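Local coordinates for protein luciferase-like monooxygenase (Streptomyces bottropensis, PDB 7BIP) that probably acts as a flavin-type monooxygenase of the bacterial luciferase family, inserting oxygen during biosynthesis of the polyketide rishirilide, at residues G133-A136 / V137-W141; V299-P302 / D303-R306; M339-F342 / A343-L347. One frame throughout, in Å; residues are numbered along the deposited sequence.

Interaction 1 (G133-A136 / V137-W141); sequences GVEA and VRRLW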
# COMPACT_ATOMS: atom_id res chain seq x y z
N GLY A 133 -14.68 13.25 1.94
CA GLY A 133 -13.59 12.39 1.52
C GLY A 133 -13.97 11.51 0.35
O GLY A 133 -13.20 11.36 -0.61
N VAL A 134 -15.17 10.92 0.40
CA VAL A 134 -15.64 10.09 -0.71
C VAL A 134 -15.76 10.91 -1.98
O VAL A 134 -15.29 10.50 -3.06
CB VAL A 134 -16.98 9.42 -0.35
CG1 VAL A 134 -17.54 8.68 -1.57
CG2 VAL A 134 -16.81 8.46 0.83
N GLU A 135 -16.38 12.08 -1.89
CA GLU A 135 -16.61 12.86 -3.09
C GLU A 135 -15.31 13.42 -3.66
O GLU A 135 -15.14 13.47 -4.88
CB GLU A 135 -17.60 13.98 -2.81
CG GLU A 135 -17.80 14.97 -3.96
CD GLU A 135 -18.48 14.34 -5.18
OE1 GLU A 135 -18.88 13.17 -5.12
OE2 GLU A 135 -18.60 15.05 -6.20
N ALA A 136 -14.40 13.86 -2.79
CA ALA A 136 -13.12 14.36 -3.29
C ALA A 136 -12.36 13.27 -4.03
O ALA A 136 -11.78 13.52 -5.10
CB ALA A 136 -12.28 14.93 -2.15
N VAL A 137 -12.36 12.04 -3.49
CA VAL A 137 -11.69 10.94 -4.17
C VAL A 137 -12.36 10.65 -5.51
O VAL A 137 -11.69 10.48 -6.53
CB VAL A 137 -11.67 9.69 -3.27
CG1 VAL A 137 -11.28 8.44 -4.09
CG2 VAL A 137 -10.70 9.90 -2.09
N ARG A 138 -13.69 10.58 -5.51
CA ARG A 138 -14.41 10.36 -6.76
C ARG A 138 -14.05 11.41 -7.80
O ARG A 138 -13.81 11.08 -8.97
CB ARG A 138 -15.92 10.35 -6.53
CG ARG A 138 -16.72 10.03 -7.79
CD ARG A 138 -18.21 10.43 -7.67
NE ARG A 138 -18.41 11.88 -7.73
CZ ARG A 138 -18.31 12.62 -8.83
NH1 ARG A 138 -18.03 12.04 -10.00
NH2 ARG A 138 -18.48 13.93 -8.78
N ARG A 139 -13.97 12.68 -7.39
CA ARG A 139 -13.63 13.74 -8.33
C ARG A 139 -12.20 13.61 -8.83
O ARG A 139 -11.94 13.84 -10.01
CB ARG A 139 -13.83 15.11 -7.68
CG ARG A 139 -15.26 15.48 -7.60
CD ARG A 139 -15.46 16.96 -7.46
NE ARG A 139 -16.79 17.15 -6.91
CZ ARG A 139 -17.30 18.30 -6.52
NH1 ARG A 139 -16.59 19.43 -6.63
NH2 ARG A 139 -18.53 18.32 -6.02
N LEU A 140 -11.26 13.28 -7.93
CA LEU A 140 -9.87 13.09 -8.36
C LEU A 140 -9.75 11.97 -9.38
O LEU A 140 -8.90 12.03 -10.27
CB LEU A 140 -8.98 12.81 -7.14
CG LEU A 140 -8.73 14.07 -6.29
CD1 LEU A 140 -8.24 13.70 -4.90
CD2 LEU A 140 -7.73 15.00 -6.99
N TRP A 141 -10.61 10.95 -9.29
CA TRP A 141 -10.59 9.87 -10.27
C TRP A 141 -11.29 10.27 -11.57
O TRP A 141 -10.82 9.91 -12.66
CB TRP A 141 -11.29 8.64 -9.73
CG TRP A 141 -10.60 7.87 -8.65
CD1 TRP A 141 -9.26 7.83 -8.37
CD2 TRP A 141 -11.23 6.97 -7.74
NE1 TRP A 141 -9.03 6.97 -7.31
CE2 TRP A 141 -10.23 6.43 -6.92
CE3 TRP A 141 -12.56 6.59 -7.54
CZ2 TRP A 141 -10.51 5.51 -5.91
CZ3 TRP A 141 -12.84 5.67 -6.53
CH2 TRP A 141 -11.82 5.15 -5.73
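Glu-135 holds two arginines of the following helical turn, Arg-138 and Arg-139, in a salt-bridge network of i to i+3 and i to i+4 spacing. Arg-138 presents its side edge to the carboxylate: NE reaches OE1 of Glu-135 at 2.9 Å in a nearly straight bond, while Arg-138 NH2 meets OE2 of Glu-135 at 2.8 Å. Both nitrogens come to the syn sides of the oxygens, yet the pairing is not coplanar, the carboxylate and guanidinium planes standing 39° apart. Arg-139 takes the anti side of OE2, with its NE 2.9 Å from Glu-135 OE2 and its NH2 at a longer 3.3 Å from the same oxygen; its guanidinium is almost perpendicular to the carboxylate, at 86°. Three N-H groups thus converge on OE2, which should fix the carboxylate's rotation and would be expected to favour its ionised form. The bend of Glu-135 at chi2 (67°) turns the acid along the helix toward these partners.

Beneath the charges run regular i to i+4 backbone bonds, among them Leu-140 N to Ala-136 O at 2.9 Å. On the inner side, CG1 of Val-137 lies 3.5 Å above the ring plane of Trp-141, displaced from the ring centre.

Helix 126-142 is an outer helix of the luciferase-like TIM barrel. Val-134 and Val-137 pack on Phe-107 of strand 103-107, Leu-140 on Leu-86 and Ala-89 of helix 85-98, and Trp-148 of strand 146-149 lies against Glu-135, Ala-136 and Arg-139.

Interaction 2 (V299-P302 / D303-R306); sequences VGTP and DEVR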
# COMPACT_ATOMS: atom_id res chain seq x y z
N VAL A 299 -22.29 -20.61 9.91
CA VAL A 299 -21.46 -21.60 10.58
C VAL A 299 -22.23 -22.91 10.62
O VAL A 299 -23.37 -22.95 11.09
CB VAL A 299 -21.08 -21.15 12.01
CG1 VAL A 299 -20.29 -22.25 12.75
CG2 VAL A 299 -20.30 -19.83 11.97
N GLY A 300 -21.62 -23.98 10.10
CA GLY A 300 -22.24 -25.30 10.16
C GLY A 300 -21.65 -26.20 9.09
O GLY A 300 -20.58 -25.93 8.55
N THR A 301 -22.37 -27.29 8.80
CA THR A 301 -22.03 -28.09 7.63
C THR A 301 -22.34 -27.30 6.37
O THR A 301 -23.05 -26.29 6.41
CB THR A 301 -22.84 -29.38 7.59
OG1 THR A 301 -24.23 -29.04 7.43
CG2 THR A 301 -22.65 -30.19 8.84
N PRO A 302 -21.84 -27.75 5.21
CA PRO A 302 -22.32 -27.17 3.94
C PRO A 302 -23.83 -27.23 3.79
O PRO A 302 -24.43 -26.33 3.17
CB PRO A 302 -21.61 -28.03 2.88
CG PRO A 302 -20.34 -28.47 3.56
CD PRO A 302 -20.69 -28.66 5.02
N ASP A 303 -24.48 -28.26 4.35
CA ASP A 303 -25.92 -28.38 4.23
C ASP A 303 -26.63 -27.34 5.09
O ASP A 303 -27.59 -26.70 4.64
CB ASP A 303 -26.35 -29.79 4.61
CG ASP A 303 -25.72 -30.84 3.70
OD1 ASP A 303 -26.00 -30.82 2.48
OD2 ASP A 303 -24.93 -31.67 4.20
N GLU A 304 -26.17 -27.15 6.33
CA GLU A 304 -26.72 -26.09 7.18
C GLU A 304 -26.56 -24.73 6.52
O GLU A 304 -27.49 -23.92 6.48
CB GLU A 304 -26.01 -26.07 8.54
CG GLU A 304 -26.30 -27.26 9.45
CD GLU A 304 -25.43 -27.22 10.69
OE1 GLU A 304 -25.61 -26.30 11.52
OE2 GLU A 304 -24.56 -28.09 10.83
N VAL A 305 -25.37 -24.46 5.99
CA VAL A 305 -25.10 -23.14 5.44
C VAL A 305 -25.85 -22.96 4.12
O VAL A 305 -26.25 -21.84 3.79
CB VAL A 305 -23.58 -22.96 5.31
CG1 VAL A 305 -23.24 -21.70 4.49
CG2 VAL A 305 -22.95 -22.87 6.70
N ARG A 306 -26.09 -24.04 3.38
CA ARG A 306 -26.91 -23.94 2.17
C ARG A 306 -28.32 -23.46 2.52
O ARG A 306 -28.86 -22.55 1.88
CB ARG A 306 -26.97 -25.29 1.45
CG ARG A 306 -28.08 -25.39 0.40
CD ARG A 306 -27.70 -24.66 -0.89
NE ARG A 306 -28.84 -24.53 -1.79
CZ ARG A 306 -29.20 -25.43 -2.69
NH1 ARG A 306 -28.50 -26.56 -2.82
NH2 ARG A 306 -30.25 -25.22 -3.46
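Between Gly-300 and Glu-304 the chain leaves strand 298-300 and turns into helix 302-316. Gly-300 has phi 159° and psi -163°, a conformation calling for glycine, since a side chain here would jam against the preceding carbonyl oxygen and run into OE1 of Glu-304. Thr-301 stays extended before Pro-302 opens the first turn. The initial i to i+4 bonds follow at once: Val-305 N donates to Thr-301 O at 3.0 Å, and Arg-306 N to Pro-302 O at 2.8 Å, the latter more bent.

Thr-301 is the N-cap. Its hydroxyl sits between its own backbone N and carbonyl carbon (chi1 65°), a rotation that aims OG1 at the first turn, where it accepts from Glu-304 N at 2.9 Å in a nearly straight bond. Glu-304 returns the bond: its OE2 takes the N-H of Thr-301 at 3.1 Å, again nearly straight, approached from above the carboxylate plane. These reciprocal bonds make a capping box, the N-terminal motif that here joins barrel strand 298-300 to the helix that follows it. The two side chains cross at about a right angle, with CG of Glu-304 lying 3.4 Å from Thr-301 OG1. An alanine in place of Glu-304 would probably leave the N-H of Thr-301 without its carboxylate mate and the strand-to-helix turn freer to shift.

Inward, Val-305 brings CG2 to 3.8 Å from Gly-300 N and, with Pro-302, packs on Leu-236 of strand 228-236. The guanidinium of Arg-306 turns from the cap, its NE forming a salt bridge to Asp-310 on the next turn.

Interaction 3 (M339-F342 / A343-L347); sequences MRLF and AEHLL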
# COMPACT_ATOMS: atom_id res chain seq x y z
N MET A 339 -13.06 -22.84 3.06
CA MET A 339 -13.14 -22.38 1.68
C MET A 339 -13.31 -23.55 0.72
O MET A 339 -14.10 -23.46 -0.23
CB MET A 339 -11.91 -21.54 1.33
CG MET A 339 -11.89 -20.20 2.05
SD MET A 339 -10.33 -19.37 1.76
CE MET A 339 -10.40 -19.08 0.00
N ARG A 340 -12.58 -24.65 0.95
CA ARG A 340 -12.69 -25.80 0.06
C ARG A 340 -14.08 -26.43 0.12
O ARG A 340 -14.63 -26.81 -0.92
CB ARG A 340 -11.62 -26.83 0.41
CG ARG A 340 -10.21 -26.37 0.04
CD ARG A 340 -9.21 -27.51 -0.04
NE ARG A 340 -7.92 -27.02 -0.53
CZ ARG A 340 -6.88 -26.74 0.26
NH1 ARG A 340 -6.98 -26.92 1.57
NH2 ARG A 340 -5.75 -26.30 -0.27
N LEU A 341 -14.67 -26.53 1.31
CA LEU A 341 -16.01 -27.10 1.41
C LEU A 341 -17.04 -26.19 0.76
O LEU A 341 -17.96 -26.66 0.08
CB LEU A 341 -16.37 -27.35 2.88
CG LEU A 341 -15.68 -28.55 3.55
CD1 LEU A 341 -15.98 -28.55 5.06
CD2 LEU A 341 -16.09 -29.87 2.91
N PHE A 342 -16.90 -24.87 0.94
CA PHE A 342 -17.82 -23.95 0.30
C PHE A 342 -17.71 -24.04 -1.21
O PHE A 342 -18.72 -24.05 -1.91
CB PHE A 342 -17.54 -22.51 0.77
CG PHE A 342 -18.69 -21.57 0.54
CD1 PHE A 342 -19.55 -21.23 1.57
CD2 PHE A 342 -18.91 -21.03 -0.72
CE1 PHE A 342 -20.61 -20.37 1.35
CE2 PHE A 342 -19.98 -20.16 -0.93
CZ PHE A 342 -20.82 -19.84 0.10
N ALA A 343 -16.48 -24.12 -1.72
CA ALA A 343 -16.29 -24.17 -3.17
C ALA A 343 -16.87 -25.44 -3.77
O ALA A 343 -17.46 -25.41 -4.85
CB ALA A 343 -14.80 -24.04 -3.49
N GLU A 344 -16.70 -26.58 -3.09
CA GLU A 344 -17.16 -27.84 -3.65
C GLU A 344 -18.68 -27.99 -3.56
O GLU A 344 -19.32 -28.50 -4.49
CB GLU A 344 -16.48 -29.01 -2.94
CG GLU A 344 -16.73 -30.35 -3.62
CD GLU A 344 -16.17 -31.53 -2.83
OE1 GLU A 344 -15.93 -31.37 -1.61
OE2 GLU A 344 -15.97 -32.61 -3.43
N HIS A 345 -19.27 -27.57 -2.44
CA HIS A 345 -20.65 -27.91 -2.15
C HIS A 345 -21.64 -26.77 -2.38
O HIS A 345 -22.83 -27.04 -2.54
CB HIS A 345 -20.78 -28.39 -0.70
CG HIS A 345 -20.07 -29.68 -0.45
ND1 HIS A 345 -18.85 -29.75 0.19
CD2 HIS A 345 -20.40 -30.95 -0.76
CE1 HIS A 345 -18.46 -31.01 0.27
NE2 HIS A 345 -19.39 -31.76 -0.30
N LEU A 346 -21.18 -25.52 -2.42
CA LEU A 346 -22.11 -24.40 -2.45
C LEU A 346 -21.91 -23.51 -3.67
O LEU A 346 -22.89 -23.16 -4.34
CB LEU A 346 -21.95 -23.57 -1.17
CG LEU A 346 -22.44 -24.36 0.06
CD1 LEU A 346 -22.05 -23.70 1.35
CD2 LEU A 346 -23.93 -24.51 -0.04
N LEU A 347 -20.67 -23.14 -3.97
CA LEU A 347 -20.40 -22.29 -5.13
C LEU A 347 -21.07 -22.76 -6.42
O LEU A 347 -21.62 -21.91 -7.13
CB LEU A 347 -18.89 -22.18 -5.33
CG LEU A 347 -18.17 -20.98 -4.70
CD1 LEU A 347 -16.74 -20.92 -5.25
CD2 LEU A 347 -18.92 -19.68 -4.98
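The C-terminal end of helix 332-345, where the chain breaks helical geometry at Leu-346 and turns toward helix 347-350, is built round Phe-342 and two doubly used carbonyls. Leu-346 folds back over the phenyl ring: its CB stands 3.9 Å from the centroid of the Phe-342 ring and only 9° off the normal, a CH-pi contact over the centre of one face. On the same side, Leu-346 CD1 reaches Phe-342 CD1 at 3.5 Å. Leu-347 approaches the ring's edge instead, with its CG 4.0 Å from CD2 of Phe-342. The ring lies under the departing chain because CG of Phe-342 is opposite its own backbone N (chi1 -161°), which swings it toward the C-terminal end.

Phe-342 O accepts from both Leu-346 N at 2.9 Å and Leu-347 N at 3.0 Å, so the i+4 bond is supplemented by an i+5 bond as the helix ends. Leu-341 O is likewise shared. His-345 N bonds it at 3.0 Å, and ND1 of His-345 adds a longer, bent bond of 3.2 Å to Leu-341 O, lying in the carbonyl plane on a lone pair. This second bond limits rotation of the imidazole and implies a proton on ND1. Alongside it, Leu-341 CD2 is 3.7 Å from His-345 CE1.

Phe-342 and Leu-346 face the barrel wall at Leu-236 of strand 228-236, and the Phe-342 ring also meets Phe-3 of strand 2-6. Helix 18-35 flanks Met-339, Arg-340 and Ala-343, while helix 302-316 packs on Leu-346.

How the interactions relate
Interactions 2 and 3 are neighbours, with centres 10 Å apart: Leu-346 CD2 touches Arg-306 CB at 3.5 Å, and Pro-302 CB meets His-345 CB at 3.7 Å. Together they pack the start of one outer helix against the end of another, both over Leu-236 of strand 228-236. Interaction 1 lies on the opposite side of the chain's centre, about 31 Å and 25 Å from them between nearest atoms. It is the most buried by residue count, though its ionic network, within the second half of one helix, sits on the partly exposed side; interactions 2 and 3 are partly buried and belong to helix termini. There, capping bonds serve the start in 299-306, whereas shared carbonyls and aromatic packing mark the end in 339-347.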